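Local coordinates for trehalose monomycolate exporter MmpL3 (Mycobacterium tuberculosis, PDB 7NVH), which exports trehalose monomycolate, a mycolic acid carrier for the mycobacterial cell envelope, as a membrane transporter of the RND permease superfamily, at residues T179-V192 / I680-D692. Numbering follows the deposited sequence.
Sequences TDQRRMEVLALPLV and IVAVVAGAFVFSD
An antiparallel helix pair joins the two MMPL family regions of this RND-type transporter: Asp180, Arg183, Met184, Ala188 and Val192 of 179-192 face Ser691, Ala687, Val684 and Ile680 of 680-692. The axes run 159° apart, 9.0 Å at closest approach. Polar contacts gather where helix 680-689 ends. Ser691 OG donates to the syn lone pair of Asp180 OD2 at 2.6 Å and also accepts from Leu693 N, so two bonds hold the hydroxyl. The other carboxylate oxygen, Asp180 OD1, is met on its anti side, 32° out of the carboxylate plane, by Arg183 NH1 at 2.8 Å, a salt bridge one helical turn along. Arg183 reaches this place with CG anti to the backbone N (chi1 -174°) and a bend at chi3. Its NH2 makes a longer salt bridge to Asp692 OD1, which lies at the guanidinium edge, while Phe690 O sits over one face; NH1 adds a weak bond to Ala687 O. One cation thus lies between two carboxylates, and would probably ease the repulsion between them.

Beside this polar cluster the Phe688 ring is met obliquely by Asp180 CB near CE2 and by Met184 CG near CE1, and Met184 SD completes a Met-aromatic contact 4.9 Å from the ring centroid; Leu243 of helix 237-246 also touches this phenylalanine. Further along the helices, toward Val192 and Ile680, the contact is apolar. Ala188 CB meets Ala687 CB at 3.6 Å. Beyond them Val683 CG1 is shared by Leu191 and Val192: Leu191 CD2 approaches it to 3.6 Å, and Val192 CG2 rests 3.9 Å from the same Val683 CG1 methyl.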
# COMPACT_ATOMS: atom_id res chain seq x y z
N THR A 179 7.05 -13.35 -4.78
CA THR A 179 6.06 -14.43 -4.76
C THR A 179 4.68 -13.92 -5.16
O THR A 179 3.94 -14.60 -5.88
CB THR A 179 6.01 -15.09 -3.39
OG1 THR A 179 7.34 -15.25 -2.88
CG2 THR A 179 5.34 -16.44 -3.47
N ASP A 180 4.33 -12.72 -4.69
CA ASP A 180 3.04 -12.14 -5.06
C ASP A 180 2.95 -11.88 -6.56
O ASP A 180 1.93 -12.17 -7.18
CB ASP A 180 2.81 -10.84 -4.28
CG ASP A 180 2.29 -11.09 -2.89
OD1 ASP A 180 1.92 -12.25 -2.60
OD2 ASP A 180 2.25 -10.14 -2.08
N GLN A 181 4.02 -11.35 -7.15
CA GLN A 181 4.01 -11.10 -8.59
C GLN A 181 3.98 -12.39 -9.38
O GLN A 181 3.33 -12.47 -10.43
CB GLN A 181 5.22 -10.25 -8.98
CG GLN A 181 5.10 -8.79 -8.57
CD GLN A 181 5.82 -7.86 -9.52
OE1 GLN A 181 5.80 -8.05 -10.74
NE2 GLN A 181 6.47 -6.84 -8.97
N ARG A 182 4.68 -13.43 -8.91
CA ARG A 182 4.62 -14.72 -9.58
C ARG A 182 3.21 -15.30 -9.53
O ARG A 182 2.69 -15.78 -10.55
CB ARG A 182 5.62 -15.69 -8.95
CG ARG A 182 5.90 -16.94 -9.77
CD ARG A 182 6.69 -16.61 -11.03
NE ARG A 182 7.57 -17.70 -11.42
CZ ARG A 182 7.18 -18.79 -12.07
NH1 ARG A 182 5.90 -18.95 -12.41
NH2 ARG A 182 8.06 -19.73 -12.39
N ARG A 183 2.57 -15.26 -8.36
CA ARG A 183 1.20 -15.74 -8.24
C ARG A 183 0.27 -14.95 -9.14
O ARG A 183 -0.61 -15.52 -9.79
CB ARG A 183 0.72 -15.65 -6.80
CG ARG A 183 -0.65 -16.27 -6.58
CD ARG A 183 -1.16 -16.05 -5.17
NE ARG A 183 -0.16 -16.39 -4.16
CZ ARG A 183 0.46 -15.50 -3.39
NH1 ARG A 183 0.18 -14.21 -3.52
NH2 ARG A 183 1.35 -15.90 -2.50
N MET A 184 0.44 -13.63 -9.18
CA MET A 184 -0.35 -12.80 -10.08
C MET A 184 -0.19 -13.24 -11.52
O MET A 184 -1.17 -13.60 -12.18
CB MET A 184 0.05 -11.34 -9.91
CG MET A 184 -0.93 -10.34 -10.44
SD MET A 184 -0.01 -8.91 -11.03
CE MET A 184 0.89 -9.64 -12.40
N GLU A 185 1.06 -13.32 -12.00
CA GLU A 185 1.32 -13.65 -13.39
C GLU A 185 0.81 -15.04 -13.77
O GLU A 185 0.42 -15.25 -14.92
CB GLU A 185 2.82 -13.56 -13.67
CG GLU A 185 3.35 -12.14 -13.73
CD GLU A 185 4.87 -12.09 -13.76
OE1 GLU A 185 5.49 -13.16 -13.93
OE2 GLU A 185 5.43 -10.99 -13.60
N VAL A 186 0.81 -15.99 -12.84
CA VAL A 186 0.42 -17.35 -13.19
C VAL A 186 -1.02 -17.70 -12.83
O VAL A 186 -1.49 -18.77 -13.22
CB VAL A 186 1.36 -18.39 -12.55
CG1 VAL A 186 2.81 -18.07 -12.86
CG2 VAL A 186 1.13 -18.48 -11.05
N LEU A 187 -1.73 -16.83 -12.11
CA LEU A 187 -3.10 -17.14 -11.72
C LEU A 187 -4.12 -16.08 -12.09
O LEU A 187 -5.25 -16.46 -12.43
CB LEU A 187 -3.18 -17.38 -10.20
CG LEU A 187 -2.68 -18.73 -9.68
CD1 LEU A 187 -3.23 -18.99 -8.29
CD2 LEU A 187 -3.05 -19.85 -10.62
N ALA A 188 -3.80 -14.79 -12.03
CA ALA A 188 -4.77 -13.75 -12.29
C ALA A 188 -4.79 -13.32 -13.75
O ALA A 188 -5.86 -13.10 -14.32
CB ALA A 188 -4.51 -12.54 -11.40
N LEU A 189 -3.61 -13.20 -14.37
CA LEU A 189 -3.56 -12.82 -15.78
C LEU A 189 -4.29 -13.81 -16.68
O LEU A 189 -5.10 -13.37 -17.51
CB LEU A 189 -2.10 -12.63 -16.21
CG LEU A 189 -1.88 -11.83 -17.49
CD1 LEU A 189 -2.78 -10.62 -17.53
CD2 LEU A 189 -0.42 -11.43 -17.62
N PRO A 190 -4.08 -15.13 -16.58
CA PRO A 190 -4.90 -16.03 -17.40
C PRO A 190 -6.36 -16.03 -17.01
O PRO A 190 -7.23 -16.12 -17.89
CB PRO A 190 -4.24 -17.40 -17.17
CG PRO A 190 -3.58 -17.28 -15.86
CD PRO A 190 -3.07 -15.88 -15.80
N LEU A 191 -6.67 -15.91 -15.72
CA LEU A 191 -8.06 -15.85 -15.30
C LEU A 191 -8.74 -14.57 -15.77
O LEU A 191 -9.90 -14.61 -16.19
CB LEU A 191 -8.15 -15.99 -13.78
CG LEU A 191 -9.55 -16.16 -13.20
CD1 LEU A 191 -10.20 -17.40 -13.76
CD2 LEU A 191 -9.48 -16.24 -11.68
N VAL A 192 -8.04 -13.44 -15.71
CA VAL A 192 -8.58 -12.21 -16.28
C VAL A 192 -8.74 -12.35 -17.79
O VAL A 192 -9.70 -11.82 -18.36
CB VAL A 192 -7.68 -11.01 -15.92
CG1 VAL A 192 -7.98 -9.82 -16.81
CG2 VAL A 192 -7.88 -10.64 -14.46
N ILE A 680 -13.01 -8.30 -12.80
CA ILE A 680 -11.60 -8.26 -13.17
C ILE A 680 -10.77 -7.73 -12.01
O ILE A 680 -9.74 -8.32 -11.64
CB ILE A 680 -11.41 -7.42 -14.44
CG1 ILE A 680 -11.71 -8.26 -15.68
CG2 ILE A 680 -10.00 -6.86 -14.50
CD1 ILE A 680 -11.64 -7.49 -16.97
N VAL A 681 -11.20 -6.62 -11.42
CA VAL A 681 -10.42 -6.07 -10.31
C VAL A 681 -10.51 -6.97 -9.08
O VAL A 681 -9.55 -7.06 -8.31
CB VAL A 681 -10.87 -4.63 -9.98
CG1 VAL A 681 -9.88 -3.99 -9.02
CG2 VAL A 681 -10.94 -3.82 -11.24
N ALA A 682 -11.65 -7.64 -8.88
CA ALA A 682 -11.75 -8.57 -7.77
C ALA A 682 -10.78 -9.73 -7.93
O ALA A 682 -10.15 -10.15 -6.97
CB ALA A 682 -13.19 -9.09 -7.65
N VAL A 683 -10.65 -10.25 -9.15
CA VAL A 683 -9.68 -11.32 -9.41
C VAL A 683 -8.26 -10.82 -9.17
O VAL A 683 -7.44 -11.50 -8.54
CB VAL A 683 -9.85 -11.87 -10.83
CG1 VAL A 683 -8.67 -12.73 -11.21
CG2 VAL A 683 -11.14 -12.67 -10.93
N VAL A 684 -7.95 -9.62 -9.67
CA VAL A 684 -6.60 -9.08 -9.52
C VAL A 684 -6.26 -8.89 -8.05
O VAL A 684 -5.15 -9.22 -7.61
CB VAL A 684 -6.46 -7.76 -10.31
CG1 VAL A 684 -5.20 -7.03 -9.89
CG2 VAL A 684 -6.44 -8.05 -11.80
N ALA A 685 -7.21 -8.37 -7.26
CA ALA A 685 -6.95 -8.15 -5.85
C ALA A 685 -6.92 -9.45 -5.07
O ALA A 685 -6.12 -9.61 -4.14
CB ALA A 685 -7.99 -7.19 -5.27
N GLY A 686 -7.78 -10.41 -5.43
CA GLY A 686 -7.78 -11.70 -4.76
C GLY A 686 -6.54 -12.52 -5.03
O GLY A 686 -6.19 -13.38 -4.22
N ALA A 687 -5.88 -12.29 -6.17
CA ALA A 687 -4.56 -12.87 -6.36
C ALA A 687 -3.58 -12.35 -5.33
O ALA A 687 -2.62 -13.04 -4.98
CB ALA A 687 -4.06 -12.59 -7.78
N PHE A 688 -3.80 -11.13 -4.84
CA PHE A 688 -2.96 -10.52 -3.82
C PHE A 688 -3.51 -10.67 -2.41
O PHE A 688 -2.79 -10.40 -1.45
CB PHE A 688 -2.76 -9.03 -4.13
CG PHE A 688 -1.75 -8.77 -5.21
CD1 PHE A 688 -2.16 -8.43 -6.49
CD2 PHE A 688 -0.40 -8.84 -4.95
CE1 PHE A 688 -1.24 -8.18 -7.48
CE2 PHE A 688 0.53 -8.59 -5.94
CZ PHE A 688 0.10 -8.26 -7.21
N VAL A 689 -4.77 -11.08 -2.26
CA VAL A 689 -5.29 -11.39 -0.94
C VAL A 689 -4.60 -12.63 -0.37
O VAL A 689 -4.35 -12.72 0.83
CB VAL A 689 -6.82 -11.56 -0.99
CG1 VAL A 689 -7.33 -12.32 0.22
CG2 VAL A 689 -7.49 -10.20 -1.06
N PHE A 690 -4.27 -13.58 -1.24
CA PHE A 690 -3.58 -14.80 -0.83
C PHE A 690 -2.10 -14.57 -0.56
O PHE A 690 -1.35 -15.55 -0.46
CB PHE A 690 -3.76 -15.88 -1.90
CG PHE A 690 -5.15 -16.41 -1.99
CD1 PHE A 690 -6.01 -16.34 -0.90
CD2 PHE A 690 -5.61 -16.99 -3.15
CE1 PHE A 690 -7.29 -16.83 -0.98
CE2 PHE A 690 -6.90 -17.49 -3.24
CZ PHE A 690 -7.74 -17.41 -2.15
N SER A 691 -1.67 -13.32 -0.44
CA SER A 691 -0.28 -13.00 -0.20
C SER A 691 0.17 -13.51 1.17
O SER A 691 -0.63 -13.89 2.02
CB SER A 691 -0.05 -11.49 -0.29
OG SER A 691 1.26 -11.15 0.09
N ASP A 692 1.49 -13.53 1.36
CA ASP A 692 2.08 -13.90 2.64
C ASP A 692 2.44 -12.70 3.50
O ASP A 692 3.07 -12.87 4.54
CB ASP A 692 3.33 -14.76 2.40
CG ASP A 692 3.07 -15.93 1.48
OD1 ASP A 692 3.36 -15.81 0.27
OD2 ASP A 692 2.56 -16.97 1.96